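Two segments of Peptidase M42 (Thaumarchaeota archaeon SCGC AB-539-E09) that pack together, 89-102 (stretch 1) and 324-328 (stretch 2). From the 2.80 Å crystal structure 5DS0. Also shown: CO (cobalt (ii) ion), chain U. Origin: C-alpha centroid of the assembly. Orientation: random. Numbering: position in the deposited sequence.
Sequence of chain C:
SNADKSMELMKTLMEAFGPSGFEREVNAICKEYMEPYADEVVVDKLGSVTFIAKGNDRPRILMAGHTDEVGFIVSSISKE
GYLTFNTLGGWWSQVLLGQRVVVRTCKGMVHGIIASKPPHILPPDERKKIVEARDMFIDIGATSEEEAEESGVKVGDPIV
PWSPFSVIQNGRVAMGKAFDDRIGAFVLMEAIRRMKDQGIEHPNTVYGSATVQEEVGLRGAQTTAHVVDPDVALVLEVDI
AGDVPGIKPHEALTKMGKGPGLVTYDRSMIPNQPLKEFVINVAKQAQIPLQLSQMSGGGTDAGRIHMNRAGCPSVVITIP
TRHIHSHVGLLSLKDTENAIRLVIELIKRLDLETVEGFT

Stretch 1 (89-102) GGWWSQVLLGQRVV
Stretch 2 (324-328) IHSHV

Contact between residues 89-102 and 324-328 of one peptidase chain, with touching residues at least 226 apart in sequence and 422 Å² buried between the stretches. Both run in the same sense through the contact: W91 CA lies 6.1 Å from H325 CA, V95 CA 6.6 Å from S326 CA, and Q99 CA 7.7 Å from H327 CA. The longer stretch begins extended (G90 -82/121, W91 -121/144, W92 -86/127), makes a 3-10 segment at 93-95, turns through a type II beta turn from L96 to Q99, and enters a strand at R100. Its folds are held by backbone bonds from V95 N to W92 O (3.2 Å), L96 N to S93 O (3.1 Å) and Q99 N to L96 O (3.2 Å); G98, at phi 85°, suits the turn. The shorter stretch is irregular: H325 has positive phi (50/41), S326 is extended (-150/174), and H327 returns to -61/-35.

Two histidines donate to backbone carbonyls. H325 (chi1 m, chi2 -144°) gives its ND1 proton to G90 O at 2.8 Å, with the acceptor near the ring plane. Its other nitrogen, NE2, binds the cobalt ion CO at 2.1 Å, alongside three atoms from elsewhere in the structure. Both ring nitrogens are thus engaged, and the carbonyl bond helps fix the orientation of the metal ligand.

H327 (chi1 m, chi2 61°) points its CB toward the longer stretch and is the residue most covered by it. Its NE2 donates to R100 O at 2.9 Å, again at the ring edge, where V101 CG1 also lies, 4.0 Å from H327 NE2. Q99 (m, m, chi3 -1°) covers one ring face: Q99 CB sits 3.6 Å from the ring centroid, 26° off the normal, in a CH-pi contact, and Q99 OE1 approaches H327 CG at 3.3 Å. The amide nitrogen Q99 NE2 makes a weak bond to V95 O at 3.3 Å and is also satisfied elsewhere in the structure.

W91 (chi1 m, chi2 93°) starts sideways, but its indole end reaches the shorter stretch. W91 CE3 is 3.5 Å from H325 O, W91 CZ3 is 3.7 Å from S326 CA, and its six-membered ring meets the H327 ring obliquely, centroids 5.9 Å apart and planes at 55°. V95 (chi1 m) adds packing, with V95 CG2 4.3 Å from S326 CB. The hydroxyl of S326 (chi1 94°, between wells) bonds to a residue flanking the stretches.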

# COMPACT_ATOMS: atom_id res chain seq x y z
N GLY C 89 -6.88 -24.65 23.41
CA GLY C 89 -8.21 -24.28 22.91
C GLY C 89 -8.12 -22.92 22.26
O GLY C 89 -7.09 -22.26 22.34
N GLY C 90 -9.20 -22.51 21.61
CA GLY C 90 -9.21 -21.29 20.82
C GLY C 90 -9.41 -20.07 21.68
O GLY C 90 -10.42 -19.97 22.38
N TRP C 91 -8.45 -19.15 21.64
CA TRP C 91 -8.52 -17.87 22.33
C TRP C 91 -8.40 -16.73 21.34
O TRP C 91 -7.65 -16.81 20.40
CB TRP C 91 -7.34 -17.72 23.30
CG TRP C 91 -7.43 -18.46 24.56
CD1 TRP C 91 -6.95 -19.70 24.82
CD2 TRP C 91 -8.00 -17.99 25.78
NE1 TRP C 91 -7.21 -20.05 26.12
CE2 TRP C 91 -7.86 -19.01 26.73
CE3 TRP C 91 -8.63 -16.81 26.16
CZ2 TRP C 91 -8.32 -18.89 28.04
CZ3 TRP C 91 -9.08 -16.69 27.45
CH2 TRP C 91 -8.93 -17.72 28.37
N TRP C 92 -9.12 -15.65 21.57
CA TRP C 92 -8.88 -14.40 20.85
C TRP C 92 -7.79 -13.62 21.58
O TRP C 92 -7.91 -13.37 22.79
CB TRP C 92 -10.16 -13.58 20.81
CG TRP C 92 -10.10 -12.37 19.94
CD1 TRP C 92 -9.25 -12.13 18.92
CD2 TRP C 92 -10.97 -11.24 20.01
NE1 TRP C 92 -9.52 -10.91 18.35
CE2 TRP C 92 -10.58 -10.35 19.01
CE3 TRP C 92 -12.05 -10.90 20.83
CZ2 TRP C 92 -11.22 -9.13 18.80
CZ3 TRP C 92 -12.69 -9.70 20.62
CH2 TRP C 92 -12.27 -8.83 19.61
N SER C 93 -6.73 -13.22 20.89
CA SER C 93 -5.59 -12.60 21.56
C SER C 93 -6.01 -11.31 22.29
O SER C 93 -5.48 -10.99 23.36
CB SER C 93 -4.46 -12.32 20.59
OG SER C 93 -4.79 -11.22 19.76
N GLN C 94 -7.00 -10.61 21.75
CA GLN C 94 -7.37 -9.31 22.30
C GLN C 94 -8.03 -9.31 23.69
O GLN C 94 -8.11 -8.26 24.33
CB GLN C 94 -8.23 -8.57 21.30
CG GLN C 94 -7.52 -8.40 19.96
CD GLN C 94 -7.96 -7.15 19.21
OE1 GLN C 94 -8.10 -6.08 19.80
NE2 GLN C 94 -8.20 -7.29 17.91
N VAL C 95 -8.45 -10.48 24.17
CA VAL C 95 -8.96 -10.63 25.54
C VAL C 95 -7.93 -11.12 26.57
O VAL C 95 -8.28 -11.36 27.71
CB VAL C 95 -10.18 -11.58 25.62
CG1 VAL C 95 -11.31 -11.09 24.75
CG2 VAL C 95 -9.80 -13.02 25.24
N LEU C 96 -6.66 -11.26 26.17
CA LEU C 96 -5.65 -11.86 27.02
C LEU C 96 -4.84 -10.89 27.86
O LEU C 96 -4.65 -11.12 29.04
CB LEU C 96 -4.69 -12.69 26.18
CG LEU C 96 -5.26 -13.94 25.50
CD1 LEU C 96 -4.19 -14.58 24.62
CD2 LEU C 96 -5.77 -14.94 26.53
N LEU C 97 -4.31 -9.83 27.26
CA LEU C 97 -3.43 -8.91 27.98
C LEU C 97 -4.04 -8.36 29.25
O LEU C 97 -5.21 -7.95 29.28
CB LEU C 97 -3.04 -7.72 27.11
CG LEU C 97 -1.84 -7.95 26.18
CD1 LEU C 97 -1.47 -6.64 25.50
CD2 LEU C 97 -0.64 -8.50 26.93
N GLY C 98 -3.24 -8.39 30.31
CA GLY C 98 -3.62 -7.81 31.59
C GLY C 98 -4.44 -8.72 32.47
O GLY C 98 -4.87 -8.31 33.55
N GLN C 99 -4.60 -9.98 32.05
CA GLN C 99 -5.49 -10.91 32.73
C GLN C 99 -4.77 -11.80 33.73
O GLN C 99 -3.62 -12.16 33.52
CB GLN C 99 -6.21 -11.79 31.72
CG GLN C 99 -7.12 -11.03 30.77
CD GLN C 99 -8.49 -10.74 31.35
OE1 GLN C 99 -8.82 -11.11 32.48
NE2 GLN C 99 -9.31 -10.07 30.56
N ARG C 100 -5.45 -12.14 34.83
CA ARG C 100 -4.87 -12.97 35.87
C ARG C 100 -5.04 -14.42 35.50
O ARG C 100 -6.10 -14.86 35.06
CB ARG C 100 -5.57 -12.75 37.19
CG ARG C 100 -5.46 -11.34 37.75
CD ARG C 100 -6.64 -11.10 38.65
NE ARG C 100 -6.60 -9.87 39.42
CZ ARG C 100 -6.11 -9.76 40.66
NH1 ARG C 100 -5.53 -10.80 41.25
NH2 ARG C 100 -6.17 -8.59 41.30
N VAL C 101 -3.98 -15.19 35.73
CA VAL C 101 -4.02 -16.61 35.51
C VAL C 101 -3.43 -17.29 36.71
O VAL C 101 -2.82 -16.65 37.57
CB VAL C 101 -3.21 -17.02 34.26
CG1 VAL C 101 -3.86 -16.46 33.00
CG2 VAL C 101 -1.75 -16.58 34.36
N VAL C 102 -3.61 -18.60 36.76
CA VAL C 102 -3.00 -19.40 37.80
C VAL C 102 -2.45 -20.70 37.19
O VAL C 102 -3.12 -21.38 36.41
CB VAL C 102 -3.96 -19.65 38.99
CG1 VAL C 102 -5.33 -20.08 38.53
CG2 VAL C 102 -3.40 -20.69 39.93
N ILE C 324 -17.93 -16.28 25.89
CA ILE C 324 -17.26 -17.57 26.09
C ILE C 324 -15.81 -17.49 25.61
O ILE C 324 -15.42 -16.51 25.00
CB ILE C 324 -17.98 -18.71 25.38
CG1 ILE C 324 -18.01 -18.47 23.87
CG2 ILE C 324 -19.39 -18.86 25.91
CD1 ILE C 324 -18.35 -19.72 23.07
N HIS C 325 -15.02 -18.52 25.93
CA HIS C 325 -13.61 -18.56 25.58
C HIS C 325 -12.90 -17.27 26.02
O HIS C 325 -12.06 -16.71 25.30
CB HIS C 325 -13.43 -18.80 24.08
CG HIS C 325 -13.76 -20.20 23.65
ND1 HIS C 325 -13.05 -20.84 22.65
CD2 HIS C 325 -14.70 -21.07 24.07
CE1 HIS C 325 -13.55 -22.05 22.48
NE2 HIS C 325 -14.54 -22.22 23.33
N SER C 326 -13.24 -16.80 27.22
CA SER C 326 -12.63 -15.63 27.81
C SER C 326 -12.64 -15.80 29.34
O SER C 326 -13.21 -16.74 29.85
CB SER C 326 -13.34 -14.35 27.34
OG SER C 326 -14.37 -13.92 28.22
N HIS C 327 -12.00 -14.89 30.06
CA HIS C 327 -11.91 -15.02 31.51
C HIS C 327 -13.25 -15.02 32.21
O HIS C 327 -13.42 -15.68 33.23
CB HIS C 327 -11.03 -13.93 32.12
CG HIS C 327 -9.58 -14.26 32.09
ND1 HIS C 327 -8.89 -14.47 30.91
CD2 HIS C 327 -8.68 -14.44 33.09
CE1 HIS C 327 -7.64 -14.77 31.19
NE2 HIS C 327 -7.48 -14.75 32.50
N VAL C 328 -14.20 -14.26 31.70
CA VAL C 328 -15.46 -14.12 32.40
C VAL C 328 -16.61 -14.01 31.42
O VAL C 328 -16.57 -13.26 30.46
CB VAL C 328 -15.40 -12.94 33.41
CG1 VAL C 328 -14.96 -11.65 32.75
CG2 VAL C 328 -16.73 -12.75 34.12
CO CO U . -15.75 -23.98 23.61